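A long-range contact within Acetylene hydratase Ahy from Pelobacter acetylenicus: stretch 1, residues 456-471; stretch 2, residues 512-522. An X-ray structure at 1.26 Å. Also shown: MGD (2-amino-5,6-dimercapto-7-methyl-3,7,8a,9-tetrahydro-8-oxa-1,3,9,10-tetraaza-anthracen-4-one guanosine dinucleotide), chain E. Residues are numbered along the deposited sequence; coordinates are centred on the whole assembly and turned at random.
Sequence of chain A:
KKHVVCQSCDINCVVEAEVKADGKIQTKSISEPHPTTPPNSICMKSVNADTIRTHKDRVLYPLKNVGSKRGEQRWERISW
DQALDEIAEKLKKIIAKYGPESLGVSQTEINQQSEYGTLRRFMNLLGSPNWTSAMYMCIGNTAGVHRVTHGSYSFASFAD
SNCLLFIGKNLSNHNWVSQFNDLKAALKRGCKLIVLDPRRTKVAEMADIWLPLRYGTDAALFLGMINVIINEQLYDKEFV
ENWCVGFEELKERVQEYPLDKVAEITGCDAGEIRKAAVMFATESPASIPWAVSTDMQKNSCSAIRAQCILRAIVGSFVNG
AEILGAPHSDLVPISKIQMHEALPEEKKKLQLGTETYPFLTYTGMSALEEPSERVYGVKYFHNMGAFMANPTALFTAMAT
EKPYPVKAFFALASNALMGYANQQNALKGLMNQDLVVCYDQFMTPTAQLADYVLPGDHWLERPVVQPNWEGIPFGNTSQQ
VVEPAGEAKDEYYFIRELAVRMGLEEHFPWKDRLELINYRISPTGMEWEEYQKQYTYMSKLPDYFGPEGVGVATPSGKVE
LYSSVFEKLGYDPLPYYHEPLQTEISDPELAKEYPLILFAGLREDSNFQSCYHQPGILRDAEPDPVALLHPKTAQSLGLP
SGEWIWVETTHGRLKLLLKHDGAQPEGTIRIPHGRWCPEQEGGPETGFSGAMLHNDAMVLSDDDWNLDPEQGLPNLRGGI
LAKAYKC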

# COMPACT_ATOMS: atom_id res chain seq x y z
N GLY A 456 15.01 13.81 5.62
CA GLY A 456 14.54 13.77 4.25
C GLY A 456 13.93 15.07 3.75
O GLY A 456 13.36 15.84 4.54
N ASP A 457 14.09 15.36 2.46
CA ASP A 457 13.38 16.47 1.85
C ASP A 457 11.86 16.22 1.86
O ASP A 457 11.38 15.15 2.21
CB ASP A 457 13.93 16.84 0.46
CG ASP A 457 13.77 15.74 -0.58
OD1 ASP A 457 13.16 14.71 -0.29
OD2 ASP A 457 14.26 15.99 -1.70
N HIS A 458 11.11 17.26 1.49
CA HIS A 458 9.67 17.25 1.48
C HIS A 458 9.18 17.48 0.04
O HIS A 458 9.91 17.99 -0.83
CB HIS A 458 9.22 18.38 2.44
CG HIS A 458 7.74 18.56 2.55
ND1 HIS A 458 7.01 19.28 1.63
CD2 HIS A 458 6.86 18.11 3.48
CE1 HIS A 458 5.73 19.27 1.99
NE2 HIS A 458 5.62 18.57 3.11
N TRP A 459 7.95 17.08 -0.24
CA TRP A 459 7.43 17.19 -1.61
C TRP A 459 7.38 18.61 -2.19
O TRP A 459 7.30 18.77 -3.40
CB TRP A 459 6.09 16.46 -1.76
CG TRP A 459 4.90 17.00 -1.02
CD1 TRP A 459 4.42 16.57 0.18
CD2 TRP A 459 3.97 17.98 -1.51
NE1 TRP A 459 3.26 17.28 0.50
CE2 TRP A 459 2.97 18.13 -0.52
CE3 TRP A 459 3.89 18.75 -2.68
CZ2 TRP A 459 1.89 19.02 -0.69
CZ3 TRP A 459 2.82 19.61 -2.84
CH2 TRP A 459 1.85 19.74 -1.85
N LEU A 460 7.38 19.63 -1.33
CA LEU A 460 7.42 21.02 -1.81
C LEU A 460 8.87 21.46 -2.09
O LEU A 460 9.11 22.63 -2.44
CB LEU A 460 6.74 21.97 -0.79
CG LEU A 460 5.21 21.85 -0.76
CD1 LEU A 460 4.67 22.58 0.50
CD2 LEU A 460 4.59 22.45 -2.02
N GLU A 461 9.82 20.54 -1.93
CA GLU A 461 11.24 20.85 -2.03
C GLU A 461 11.96 20.04 -3.09
O GLU A 461 13.21 19.97 -3.10
CB GLU A 461 11.94 20.61 -0.69
CG GLU A 461 11.32 21.37 0.49
CD GLU A 461 11.87 20.92 1.84
OE1 GLU A 461 12.40 19.78 1.95
OE2 GLU A 461 11.77 21.73 2.79
N ARG A 462 11.21 19.41 -4.01
CA ARG A 462 11.86 18.51 -4.95
C ARG A 462 11.14 18.39 -6.28
O ARG A 462 9.91 18.41 -6.33
CB ARG A 462 11.99 17.11 -4.31
CG ARG A 462 10.64 16.41 -4.00
CD ARG A 462 10.88 15.18 -3.15
NE ARG A 462 9.65 14.50 -2.77
CZ ARG A 462 9.42 13.98 -1.56
NH1 ARG A 462 8.28 13.36 -1.31
NH2 ARG A 462 10.36 14.05 -0.61
N PRO A 463 11.91 18.20 -7.36
CA PRO A 463 11.28 17.83 -8.63
C PRO A 463 10.97 16.33 -8.61
O PRO A 463 11.65 15.58 -7.90
CB PRO A 463 12.39 18.09 -9.63
CG PRO A 463 13.65 17.76 -8.89
CD PRO A 463 13.39 18.21 -7.45
N VAL A 464 9.99 15.90 -9.39
CA VAL A 464 9.71 14.47 -9.57
C VAL A 464 9.30 14.19 -11.00
O VAL A 464 8.47 14.91 -11.57
CB VAL A 464 8.55 13.98 -8.64
CG1 VAL A 464 8.28 12.49 -8.85
CG2 VAL A 464 8.87 14.23 -7.18
N VAL A 465 9.90 13.15 -11.57
CA VAL A 465 9.35 12.53 -12.77
C VAL A 465 8.63 11.27 -12.35
O VAL A 465 9.18 10.43 -11.64
CB VAL A 465 10.48 12.17 -13.78
CG1 VAL A 465 9.99 11.22 -14.89
CG2 VAL A 465 11.07 13.44 -14.39
N GLN A 466 7.38 11.14 -12.80
CA GLN A 466 6.59 9.93 -12.54
C GLN A 466 6.56 9.06 -13.80
O GLN A 466 6.93 9.52 -14.87
CB GLN A 466 5.16 10.33 -12.18
CG GLN A 466 5.12 11.04 -10.84
CD GLN A 466 3.72 11.17 -10.27
OE1 GLN A 466 2.79 11.49 -11.00
NE2 GLN A 466 3.57 10.94 -8.96
N PRO A 467 6.08 7.80 -13.69
CA PRO A 467 5.53 7.17 -12.48
C PRO A 467 6.58 6.50 -11.60
O PRO A 467 7.57 5.96 -12.11
CB PRO A 467 4.58 6.11 -13.06
CG PRO A 467 5.27 5.68 -14.36
CD PRO A 467 5.92 6.96 -14.89
N ASN A 468 6.36 6.53 -10.28
CA ASN A 468 7.24 5.85 -9.34
C ASN A 468 6.72 4.57 -8.73
O ASN A 468 7.37 3.95 -7.89
CB ASN A 468 7.70 6.86 -8.33
CG ASN A 468 8.58 7.90 -8.99
OD1 ASN A 468 8.21 9.08 -9.12
ND2 ASN A 468 9.72 7.45 -9.51
N TRP A 469 5.55 4.16 -9.24
CA TRP A 469 5.12 2.78 -9.16
C TRP A 469 5.11 2.30 -10.60
O TRP A 469 4.30 2.75 -11.41
CB TRP A 469 3.71 2.67 -8.56
CG TRP A 469 3.65 2.77 -7.05
CD1 TRP A 469 4.65 2.52 -6.15
CD2 TRP A 469 2.49 3.11 -6.27
NE1 TRP A 469 4.18 2.68 -4.87
CE2 TRP A 469 2.86 3.05 -4.92
CE3 TRP A 469 1.18 3.48 -6.60
CZ2 TRP A 469 1.97 3.34 -3.89
CZ3 TRP A 469 0.30 3.77 -5.58
CH2 TRP A 469 0.69 3.70 -4.25
N GLU A 470 6.06 1.43 -10.92
CA GLU A 470 6.23 1.00 -12.30
C GLU A 470 5.08 0.13 -12.72
O GLU A 470 4.80 -0.91 -12.11
CB GLU A 470 7.58 0.32 -12.46
CG GLU A 470 7.85 -0.15 -13.90
CD GLU A 470 9.26 0.18 -14.39
OE1 GLU A 470 9.52 1.36 -14.71
OE2 GLU A 470 10.11 -0.73 -14.51
N GLY A 471 4.40 0.58 -13.77
CA GLY A 471 3.14 -0.05 -14.18
C GLY A 471 2.13 1.04 -14.52
O GLY A 471 1.39 0.94 -15.49
PB MGD E . 3.72 5.27 7.63
O1B MGD E . 3.85 3.92 8.27
O2B MGD E . 2.92 6.33 8.29
O3B MGD E . 3.12 5.16 6.14
O3A MGD E . 2.75 3.03 4.86
PA MGD E . 3.64 4.37 4.84
O1A MGD E . 3.27 5.26 3.69
O2A MGD E . 5.06 3.92 5.01
O5' MGD E . 5.22 5.81 7.41
C5' MGD E . 5.46 6.84 6.47
C4' MGD E . 6.64 7.63 7.00
O4' MGD E . 7.10 8.48 5.94
C3' MGD E . 6.28 8.60 8.12
O3' MGD E . 7.12 8.32 9.26
C2' MGD E . 6.53 10.02 7.57
O2' MGD E . 7.02 11.00 8.50
C1' MGD E . 7.55 9.73 6.50
N9 MGD E . 7.58 10.66 5.35
C8 MGD E . 6.52 11.23 4.73
N7 MGD E . 6.92 11.93 3.66
C5 MGD E . 8.26 11.74 3.55
C6 MGD E . 9.32 12.18 2.66
O6 MGD E . 9.08 12.91 1.68
N1 MGD E . 10.55 11.73 2.94
C2 MGD E . 10.88 11.00 4.00
N2 MGD E . 12.18 10.61 4.16
N3 MGD E . 9.97 10.57 4.86
C4 MGD E . 8.68 10.91 4.66
C10 MGD E . 1.45 3.07 4.27
C11 MGD E . 1.00 1.64 4.10
O11 MGD E . 0.82 1.14 5.42
C12 MGD E . -0.28 1.59 3.31
S12 MGD E . -0.34 2.38 1.80
C13 MGD E . -1.34 0.89 3.76
S13 MGD E . -2.85 0.91 2.96
C14 MGD E . -1.29 0.05 5.00
N15 MGD E . -2.09 0.62 6.08
C16 MGD E . -1.98 -0.05 7.26
C17 MGD E . -3.06 -0.17 8.25
O17 MGD E . -4.17 0.36 8.04
N18 MGD E . -2.80 -0.86 9.37
C19 MGD E . -1.61 -1.46 9.63
N19 MGD E . -1.42 -2.13 10.78
N20 MGD E . -0.58 -1.37 8.78
C21 MGD E . -0.71 -0.72 7.62
N22 MGD E . 0.32 -0.67 6.77
C23 MGD E . 0.17 -0.13 5.43
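Stretch 2 512-522: DRLELINYRIS

What shape does stretch 2 take, and how does it run along stretch 1? Residues 513-520 form a helix, with Asp-512 at the N-cap, where its OD1 accepts from Glu-515 N at 3.0 Å. Ile-521 is the first residue to leave helical angles. Stretch 1 has no regular helix or strand, but the two stretches advance in the same sense: the CA atoms of Pro-463 and Leu-514 are 8.4 Å apart, and further along those of Val-465 and Ile-517 are 6.8 Å apart. Contacts come from Arg-513, Ile-517, Arg-520 and Ile-521, spaced so that their CA-to-CB bonds all point toward stretch 1. Together the two stretches bury 474 Å², both sides summed.

How does the start of the helix hold on? Arg-513, with chi1 and chi2 both t and chi3 turned to p, carries its guanidinium to Asp-457, where NH1 donates to OD2 at 3.0 Å in a salt bridge. This carboxylate meets the guanidinium near its plane, while Pro-463 CD lies over one face, 3.6 Å from Arg-513 NH2; charge pairing and ring packing thus use different sides of one group. Water 1 ties the corner together by accepting from Arg-513 NH2 at 2.9 Å and donating to Asp-457 OD2 at 2.6 Å and Glu-461 O at 2.7 Å. The other carboxylate oxygen of Asp-457, OD1, takes a hydrogen bond from Arg-462 NH2 at 2.9 Å, and that same NH2 donates to MGD O6 at 2.9 Å. The aspartate therefore stands between the helix arginine and an arginine that binds the cofactor.

What fills the middle of the contact? Val-465, the residue of stretch 1 with the most surface covered, points its side chain toward the helix and reaches two isoleucines one turn apart. Its CG2 packs against Ile-517 CG2 at 3.6 Å, and its CG1 against Ile-521 CG2 at 3.7 Å. Ile-517 also extends the apolar patch back toward the start of the helix, its CD1 lying 3.7 Å from Pro-463 CG. Val-464 and Gln-466 direct their CA-to-CB bonds away, so among these three neighbours only Val-465 faces the helix.

How is the far end secured? Arg-520 has the largest covered area of either stretch, and its long side chain reaches past Val-465 to the backbone around Pro-467, which follows a cis peptide bond. There Arg-520 NH2 donates a weak hydrogen bond to Pro-467 O at 2.9 Å, with the oxygen near the guanidinium plane. A longer salt bridge joins Arg-520 NH1 to Glu-470 OE1 at 3.6 Å. Two waters bridge this end: water 2 accepts from Arg-520 NE at 2.8 Å and donates to Val-465 O at 2.8 Å and Pro-467 O at 3.0 Å, whereas water 3 accepts from Arg-520 NH2 at 3.0 Å and donates to Glu-470 OE1 at 2.7 Å. An arginine thus anchors each end of the helix, with an apolar patch between them.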

# COMPACT_ATOMS: atom_id res chain seq x y z
N ASP A 512 24.00 13.25 -8.91
CA ASP A 512 22.94 13.74 -8.04
C ASP A 512 21.60 13.33 -8.62
O ASP A 512 21.52 12.73 -9.70
CB ASP A 512 23.02 15.26 -7.82
CG ASP A 512 23.09 16.06 -9.13
OD1 ASP A 512 22.53 15.62 -10.15
OD2 ASP A 512 23.72 17.14 -9.12
N ARG A 513 20.55 13.63 -7.88
CA ARG A 513 19.22 13.25 -8.29
C ARG A 513 18.86 13.85 -9.64
O ARG A 513 18.17 13.23 -10.42
CB ARG A 513 18.18 13.57 -7.21
CG ARG A 513 16.79 13.06 -7.62
CD ARG A 513 15.71 13.38 -6.60
NE ARG A 513 15.77 14.80 -6.28
CZ ARG A 513 15.23 15.39 -5.22
NH1 ARG A 513 14.45 14.69 -4.39
NH2 ARG A 513 15.47 16.69 -4.96
N LEU A 514 19.33 15.05 -9.94
CA LEU A 514 18.97 15.66 -11.22
C LEU A 514 19.56 14.85 -12.37
O LEU A 514 18.91 14.63 -13.39
CB LEU A 514 19.41 17.12 -11.28
CG LEU A 514 19.14 17.85 -12.59
CD1 LEU A 514 17.66 17.81 -12.98
CD2 LEU A 514 19.65 19.28 -12.47
N GLU A 515 20.80 14.40 -12.21
CA GLU A 515 21.36 13.57 -13.29
C GLU A 515 20.60 12.26 -13.45
O GLU A 515 20.42 11.75 -14.57
CB GLU A 515 22.85 13.29 -13.03
CG GLU A 515 23.75 14.49 -13.26
CD GLU A 515 25.24 14.15 -13.28
OE1 GLU A 515 25.64 12.97 -13.26
OE2 GLU A 515 26.01 15.13 -13.30
N LEU A 516 20.16 11.69 -12.34
CA LEU A 516 19.38 10.47 -12.36
C LEU A 516 18.00 10.69 -13.00
O LEU A 516 17.56 9.86 -13.83
CB LEU A 516 19.26 9.94 -10.93
CG LEU A 516 18.37 8.71 -10.73
CD1 LEU A 516 18.86 7.52 -11.59
CD2 LEU A 516 18.39 8.33 -9.26
N ILE A 517 17.35 11.81 -12.67
CA ILE A 517 16.13 12.22 -13.38
C ILE A 517 16.38 12.30 -14.90
O ILE A 517 15.62 11.76 -15.70
CB ILE A 517 15.56 13.55 -12.80
CG1 ILE A 517 14.90 13.31 -11.43
CG2 ILE A 517 14.57 14.15 -13.80
CD1 ILE A 517 14.61 14.62 -10.63
N ASN A 518 17.45 12.96 -15.29
CA ASN A 518 17.72 13.11 -16.72
C ASN A 518 17.98 11.77 -17.36
O ASN A 518 17.65 11.59 -18.54
CB ASN A 518 18.88 14.09 -16.93
CG ASN A 518 18.45 15.52 -16.78
OD1 ASN A 518 17.30 15.84 -17.03
ND2 ASN A 518 19.37 16.38 -16.36
N TYR A 519 18.54 10.84 -16.61
CA TYR A 519 18.70 9.47 -17.13
C TYR A 519 17.35 8.76 -17.31
O TYR A 519 17.09 8.15 -18.35
CB TYR A 519 19.64 8.65 -16.23
CG TYR A 519 19.81 7.21 -16.74
CD1 TYR A 519 20.44 6.94 -17.96
CD2 TYR A 519 19.32 6.13 -16.00
CE1 TYR A 519 20.55 5.64 -18.42
CE2 TYR A 519 19.45 4.82 -16.45
CZ TYR A 519 20.07 4.59 -17.65
OH TYR A 519 20.18 3.29 -18.10
N ARG A 520 16.48 8.86 -16.30
CA ARG A 520 15.15 8.28 -16.39
C ARG A 520 14.43 8.75 -17.67
O ARG A 520 13.79 7.94 -18.36
CB ARG A 520 14.37 8.62 -15.12
CG ARG A 520 12.91 8.24 -15.06
CD ARG A 520 12.70 6.72 -14.84
NE ARG A 520 11.30 6.51 -14.43
CZ ARG A 520 10.49 5.52 -14.84
NH1 ARG A 520 10.86 4.58 -15.73
NH2 ARG A 520 9.25 5.52 -14.39
N ILE A 521 14.52 10.05 -17.98
CA ILE A 521 13.85 10.59 -19.17
C ILE A 521 14.70 10.61 -20.43
O ILE A 521 14.25 11.12 -21.46
CB ILE A 521 13.25 12.00 -18.89
CG1 ILE A 521 14.38 13.02 -18.66
CG2 ILE A 521 12.28 11.91 -17.74
CD1 ILE A 521 13.91 14.46 -18.43
N SER A 522 15.90 10.04 -20.36
CA SER A 522 16.84 10.16 -21.47
C SER A 522 16.29 9.70 -22.84
O SER A 522 16.64 10.31 -23.85
CB SER A 522 18.18 9.52 -21.12
OG SER A 522 18.03 8.15 -20.81
O HOH W 1 15.21 18.29 -2.59
O HOH W 2 9.93 7.80 -12.36
O HOH W 3 7.75 3.20 -15.55